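Local atomic coordinates of MAGE domain-containing protein (Xenopus laevis, PDB entry 7DG2), a protein that probably serves as the Nse3-like MAGE subunit of the Smc5/6 complex, pairing with Nse1 and helping to shape the bound Nse4. Residues Val146-Asn159 / Tyr169-Thr181. Sequence-based numbering, arbitrary orientation.
Sequences VTEEFVKQKYLEYN and YEFRWGQRAFKET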
# COMPACT_ATOMS: atom_id res chain seq x y z
N VAL B 146 17.75 -8.59 1.80
CA VAL B 146 17.83 -9.92 1.19
C VAL B 146 17.87 -11.03 2.24
O VAL B 146 17.21 -12.06 2.09
CB VAL B 146 19.04 -9.99 0.24
CG1 VAL B 146 19.22 -11.41 -0.26
CG2 VAL B 146 18.85 -9.02 -0.94
N THR B 147 18.65 -10.86 3.32
CA THR B 147 18.84 -11.94 4.28
C THR B 147 17.85 -11.90 5.44
O THR B 147 17.75 -12.89 6.18
CB THR B 147 20.27 -11.93 4.86
OG1 THR B 147 20.46 -10.77 5.68
CG2 THR B 147 21.29 -11.94 3.74
N GLU B 148 17.13 -10.80 5.63
CA GLU B 148 16.17 -10.71 6.73
C GLU B 148 14.76 -10.46 6.22
O GLU B 148 13.88 -11.29 6.45
CB GLU B 148 16.60 -9.61 7.72
CG GLU B 148 17.98 -9.86 8.35
CD GLU B 148 18.38 -8.82 9.39
OE1 GLU B 148 17.48 -8.17 9.98
OE2 GLU B 148 19.59 -8.65 9.63
N GLU B 149 14.52 -9.35 5.51
CA GLU B 149 13.17 -9.01 5.10
C GLU B 149 12.57 -10.06 4.18
O GLU B 149 11.48 -10.58 4.43
CB GLU B 149 13.15 -7.64 4.42
CG GLU B 149 11.77 -7.20 3.93
CD GLU B 149 11.72 -5.73 3.54
OE1 GLU B 149 10.93 -5.35 2.64
OE2 GLU B 149 12.49 -4.94 4.13
N PHE B 150 13.28 -10.40 3.09
CA PHE B 150 12.78 -11.43 2.18
C PHE B 150 12.63 -12.78 2.89
O PHE B 150 11.78 -13.58 2.51
CB PHE B 150 13.71 -11.60 0.98
CG PHE B 150 13.66 -10.47 -0.02
CD1 PHE B 150 12.60 -9.57 -0.05
CD2 PHE B 150 14.67 -10.34 -0.97
CE1 PHE B 150 12.56 -8.56 -1.00
CE2 PHE B 150 14.65 -9.33 -1.91
CZ PHE B 150 13.58 -8.44 -1.94
N VAL B 151 13.44 -13.04 3.91
CA VAL B 151 13.39 -14.32 4.59
C VAL B 151 12.20 -14.39 5.54
O VAL B 151 11.48 -15.41 5.58
CB VAL B 151 14.73 -14.58 5.30
CG1 VAL B 151 14.66 -15.86 6.11
CG2 VAL B 151 15.84 -14.70 4.27
N LYS B 152 11.94 -13.31 6.29
CA LYS B 152 10.79 -13.28 7.19
C LYS B 152 9.48 -13.26 6.42
O LYS B 152 8.45 -13.74 6.92
CB LYS B 152 10.89 -12.08 8.11
CG LYS B 152 12.01 -12.21 9.14
CD LYS B 152 12.65 -10.87 9.43
CE LYS B 152 11.64 -9.85 9.90
NZ LYS B 152 12.28 -8.50 10.05
N GLN B 153 9.49 -12.73 5.20
CA GLN B 153 8.32 -12.81 4.33
C GLN B 153 8.15 -14.19 3.71
O GLN B 153 7.12 -14.45 3.08
CB GLN B 153 8.44 -11.75 3.23
CG GLN B 153 8.33 -10.33 3.78
CD GLN B 153 8.63 -9.26 2.72
OE1 GLN B 153 9.43 -9.48 1.81
NE2 GLN B 153 7.99 -8.11 2.85
N LYS B 154 9.13 -15.09 3.90
CA LYS B 154 9.16 -16.44 3.33
C LYS B 154 9.29 -16.43 1.81
O LYS B 154 8.93 -17.42 1.16
CB LYS B 154 7.93 -17.26 3.73
CG LYS B 154 7.65 -17.28 5.22
CD LYS B 154 8.79 -17.86 5.99
CE LYS B 154 8.31 -18.27 7.38
NZ LYS B 154 9.43 -18.81 8.19
N TYR B 155 9.80 -15.34 1.23
CA TYR B 155 10.17 -15.40 -0.18
C TYR B 155 11.43 -16.23 -0.39
O TYR B 155 11.58 -16.89 -1.42
CB TYR B 155 10.40 -14.00 -0.75
CG TYR B 155 9.14 -13.26 -1.13
CD1 TYR B 155 8.28 -13.76 -2.09
CD2 TYR B 155 8.85 -12.02 -0.56
CE1 TYR B 155 7.13 -13.06 -2.46
CE2 TYR B 155 7.72 -11.32 -0.91
CZ TYR B 155 6.87 -11.84 -1.86
OH TYR B 155 5.74 -11.13 -2.20
N LEU B 156 12.35 -16.20 0.58
CA LEU B 156 13.59 -16.94 0.48
C LEU B 156 13.83 -17.72 1.76
O LEU B 156 13.36 -17.34 2.84
CB LEU B 156 14.77 -16.00 0.24
CG LEU B 156 14.77 -15.13 -1.02
CD1 LEU B 156 15.91 -14.13 -0.98
CD2 LEU B 156 14.84 -15.98 -2.27
N GLU B 157 14.56 -18.82 1.63
CA GLU B 157 15.20 -19.51 2.75
C GLU B 157 16.68 -19.14 2.77
O GLU B 157 17.31 -19.00 1.72
CB GLU B 157 15.06 -21.02 2.62
CG GLU B 157 13.69 -21.58 2.92
CD GLU B 157 13.70 -23.10 2.85
OE1 GLU B 157 14.79 -23.67 2.63
OE2 GLU B 157 12.62 -23.71 3.02
N TYR B 158 17.22 -19.02 3.98
CA TYR B 158 18.60 -18.57 4.21
C TYR B 158 19.19 -19.56 5.20
O TYR B 158 18.96 -19.44 6.41
CB TYR B 158 18.62 -17.15 4.76
CG TYR B 158 19.98 -16.51 4.93
CD1 TYR B 158 20.84 -16.37 3.85
CD2 TYR B 158 20.39 -16.00 6.16
CE1 TYR B 158 22.07 -15.76 3.99
CE2 TYR B 158 21.63 -15.39 6.31
CZ TYR B 158 22.47 -15.27 5.22
OH TYR B 158 23.70 -14.67 5.34
N ASN B 159 19.91 -20.56 4.69
CA ASN B 159 20.27 -21.75 5.46
C ASN B 159 21.78 -21.90 5.58
O ASN B 159 22.51 -21.67 4.61
CB ASN B 159 19.69 -23.00 4.81
CG ASN B 159 18.17 -22.94 4.67
OD1 ASN B 159 17.48 -22.44 5.55
ND2 ASN B 159 17.66 -23.46 3.55
N TYR B 169 26.47 -19.57 4.06
CA TYR B 169 25.03 -19.65 3.87
C TYR B 169 24.67 -19.87 2.41
O TYR B 169 25.40 -19.47 1.50
CB TYR B 169 24.34 -18.37 4.38
CG TYR B 169 24.26 -18.29 5.88
CD1 TYR B 169 25.31 -17.77 6.62
CD2 TYR B 169 23.14 -18.73 6.56
CE1 TYR B 169 25.24 -17.70 8.00
CE2 TYR B 169 23.05 -18.66 7.93
CZ TYR B 169 24.11 -18.14 8.65
OH TYR B 169 24.03 -18.07 10.02
N GLU B 170 23.53 -20.53 2.19
CA GLU B 170 22.99 -20.71 0.86
C GLU B 170 21.50 -20.38 0.86
O GLU B 170 20.83 -20.41 1.90
CB GLU B 170 23.21 -22.14 0.36
CG GLU B 170 22.59 -23.20 1.24
CD GLU B 170 23.12 -24.59 0.94
OE1 GLU B 170 24.03 -24.70 0.09
OE2 GLU B 170 22.62 -25.56 1.54
N PHE B 171 20.98 -20.08 -0.32
CA PHE B 171 19.61 -19.62 -0.49
C PHE B 171 18.79 -20.63 -1.27
O PHE B 171 19.28 -21.24 -2.23
CB PHE B 171 19.57 -18.30 -1.24
CG PHE B 171 19.98 -17.10 -0.44
CD1 PHE B 171 19.04 -16.41 0.32
CD2 PHE B 171 21.27 -16.61 -0.51
CE1 PHE B 171 19.40 -15.27 1.01
CE2 PHE B 171 21.63 -15.47 0.18
CZ PHE B 171 20.70 -14.80 0.94
N ARG B 172 17.53 -20.79 -0.88
CA ARG B 172 16.53 -21.50 -1.66
C ARG B 172 15.29 -20.62 -1.76
O ARG B 172 15.15 -19.64 -1.03
CB ARG B 172 16.16 -22.85 -1.03
CG ARG B 172 17.35 -23.75 -0.69
CD ARG B 172 16.87 -25.10 -0.15
NE ARG B 172 16.04 -25.80 -1.13
CZ ARG B 172 16.52 -26.61 -2.08
NH1 ARG B 172 17.83 -26.82 -2.16
NH2 ARG B 172 15.70 -27.20 -2.94
N TRP B 173 14.37 -20.98 -2.66
CA TRP B 173 13.06 -20.35 -2.65
C TRP B 173 12.35 -20.64 -1.33
O TRP B 173 12.39 -21.77 -0.82
CB TRP B 173 12.17 -20.88 -3.78
CG TRP B 173 12.49 -20.42 -5.16
CD1 TRP B 173 13.68 -19.97 -5.63
CD2 TRP B 173 11.57 -20.38 -6.26
NE1 TRP B 173 13.57 -19.65 -6.98
CE2 TRP B 173 12.28 -19.90 -7.38
CE3 TRP B 173 10.22 -20.71 -6.40
CZ2 TRP B 173 11.68 -19.72 -8.63
CZ3 TRP B 173 9.62 -20.54 -7.65
CH2 TRP B 173 10.35 -20.06 -8.75
N GLY B 174 11.65 -19.62 -0.80
CA GLY B 174 10.77 -19.80 0.34
C GLY B 174 9.35 -20.19 -0.06
O GLY B 174 8.97 -20.14 -1.23
N GLN B 175 8.56 -20.55 0.96
CA GLN B 175 7.19 -21.01 0.75
C GLN B 175 6.34 -19.95 0.06
O GLN B 175 5.46 -20.28 -0.74
CB GLN B 175 6.58 -21.40 2.09
CG GLN B 175 7.21 -22.64 2.76
CD GLN B 175 7.01 -22.67 4.28
OE1 GLN B 175 6.95 -21.62 4.93
NE2 GLN B 175 6.89 -23.87 4.85
N ARG B 176 6.57 -18.67 0.36
CA ARG B 176 5.76 -17.64 -0.30
C ARG B 176 6.06 -17.57 -1.80
O ARG B 176 5.14 -17.35 -2.60
CB ARG B 176 5.98 -16.28 0.36
CG ARG B 176 5.14 -15.18 -0.30
CD ARG B 176 5.38 -13.81 0.32
NE ARG B 176 4.81 -13.65 1.65
CZ ARG B 176 3.54 -13.34 1.91
NH1 ARG B 176 2.67 -13.17 0.92
NH2 ARG B 176 3.14 -13.21 3.17
N ALA B 177 7.32 -17.76 -2.20
CA ALA B 177 7.65 -17.76 -3.63
C ALA B 177 6.92 -18.87 -4.36
O ALA B 177 6.41 -18.67 -5.47
CB ALA B 177 9.16 -17.90 -3.83
N PHE B 178 6.85 -20.06 -3.76
CA PHE B 178 6.17 -21.15 -4.46
C PHE B 178 4.68 -20.91 -4.60
O PHE B 178 4.06 -21.49 -5.50
CB PHE B 178 6.41 -22.48 -3.75
CG PHE B 178 7.76 -23.07 -4.04
CD1 PHE B 178 8.04 -23.59 -5.29
CD2 PHE B 178 8.75 -23.09 -3.06
CE1 PHE B 178 9.29 -24.13 -5.57
CE2 PHE B 178 9.99 -23.63 -3.34
CZ PHE B 178 10.26 -24.14 -4.59
N LYS B 179 4.08 -20.07 -3.74
CA LYS B 179 2.66 -19.77 -3.84
C LYS B 179 2.37 -18.54 -4.69
O LYS B 179 1.32 -18.48 -5.34
CB LYS B 179 2.05 -19.57 -2.45
CG LYS B 179 2.10 -20.80 -1.57
CD LYS B 179 1.32 -21.94 -2.16
CE LYS B 179 1.40 -23.17 -1.27
NZ LYS B 179 0.57 -24.29 -1.82
N GLU B 180 3.27 -17.56 -4.73
CA GLU B 180 3.00 -16.36 -5.49
C GLU B 180 3.52 -16.43 -6.92
O GLU B 180 2.98 -15.75 -7.80
CB GLU B 180 3.60 -15.13 -4.79
CG GLU B 180 2.84 -14.75 -3.51
CD GLU B 180 3.28 -13.42 -2.93
OE1 GLU B 180 4.18 -12.75 -3.50
OE2 GLU B 180 2.70 -13.02 -1.90
N THR B 181 4.54 -17.25 -7.19
CA THR B 181 5.01 -17.43 -8.57
C THR B 181 5.23 -18.93 -8.78
O THR B 181 4.69 -19.77 -8.05
CB THR B 181 6.24 -16.54 -8.85
OG1 THR B 181 6.52 -16.51 -10.26
CG2 THR B 181 7.49 -17.00 -8.09
O HOH W 1 19.58 -25.20 1.96
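Strands 156-159 and 169-173 run antiparallel, their axes 154° apart, with paired backbone bonds between E157 and R172 and between N159 and E170. On one face of this ladder, Y158 lays its ring on that of its diagonal partner Y169 in an offset stack, centroids 4.4 Å apart and planes at 9°. F171, across from Y158 in a non-hydrogen-bonded pair, brings CZ to 3.3 Å from Y158 CD1, the rings oblique. With CG anti to the backbone N (chi1 -174°), the Y158 ring sits between Y169 on one face and T147 CB on the other; its hydroxyl bonds to E118. V146 CG1 and, at the ring edge, T147 CG2 bring helix 142-152 onto F171, while L156 CD1 reaches it from the neighbouring strand. On the other face E157 and R172 lie side by side without a salt bridge, and E157 OE1, lying in the N159 amide plane, accepts N159 ND2 on its anti side at 3.0 Å; a water links ND2 to E170 OE2. The whole forms a helix, beta hairpin and helix in the MAGE homology domain, consistent with its winged-helix character. A Schellman motif with K154 at positive phi follows helix 142-152, and K154 O accepts R176 N in the first turn of helix 175-180, with G174 at the N-cap position. R176, bent at chi3, passes CD over the Y155 ring face in a CH-pi contact, 3.4 Å from the centroid, and gives NE to Q153 O at 2.8 Å, in both the carbonyl and guanidinium planes. Its NH1 makes a salt bridge with E180 OE2, while Y155 OH donates to E180 OE1 at 2.6 Å on the syn side. R64 of the Nse4 chain also bonds to Y155 OH, and F62 of Nse4 packs on Y155.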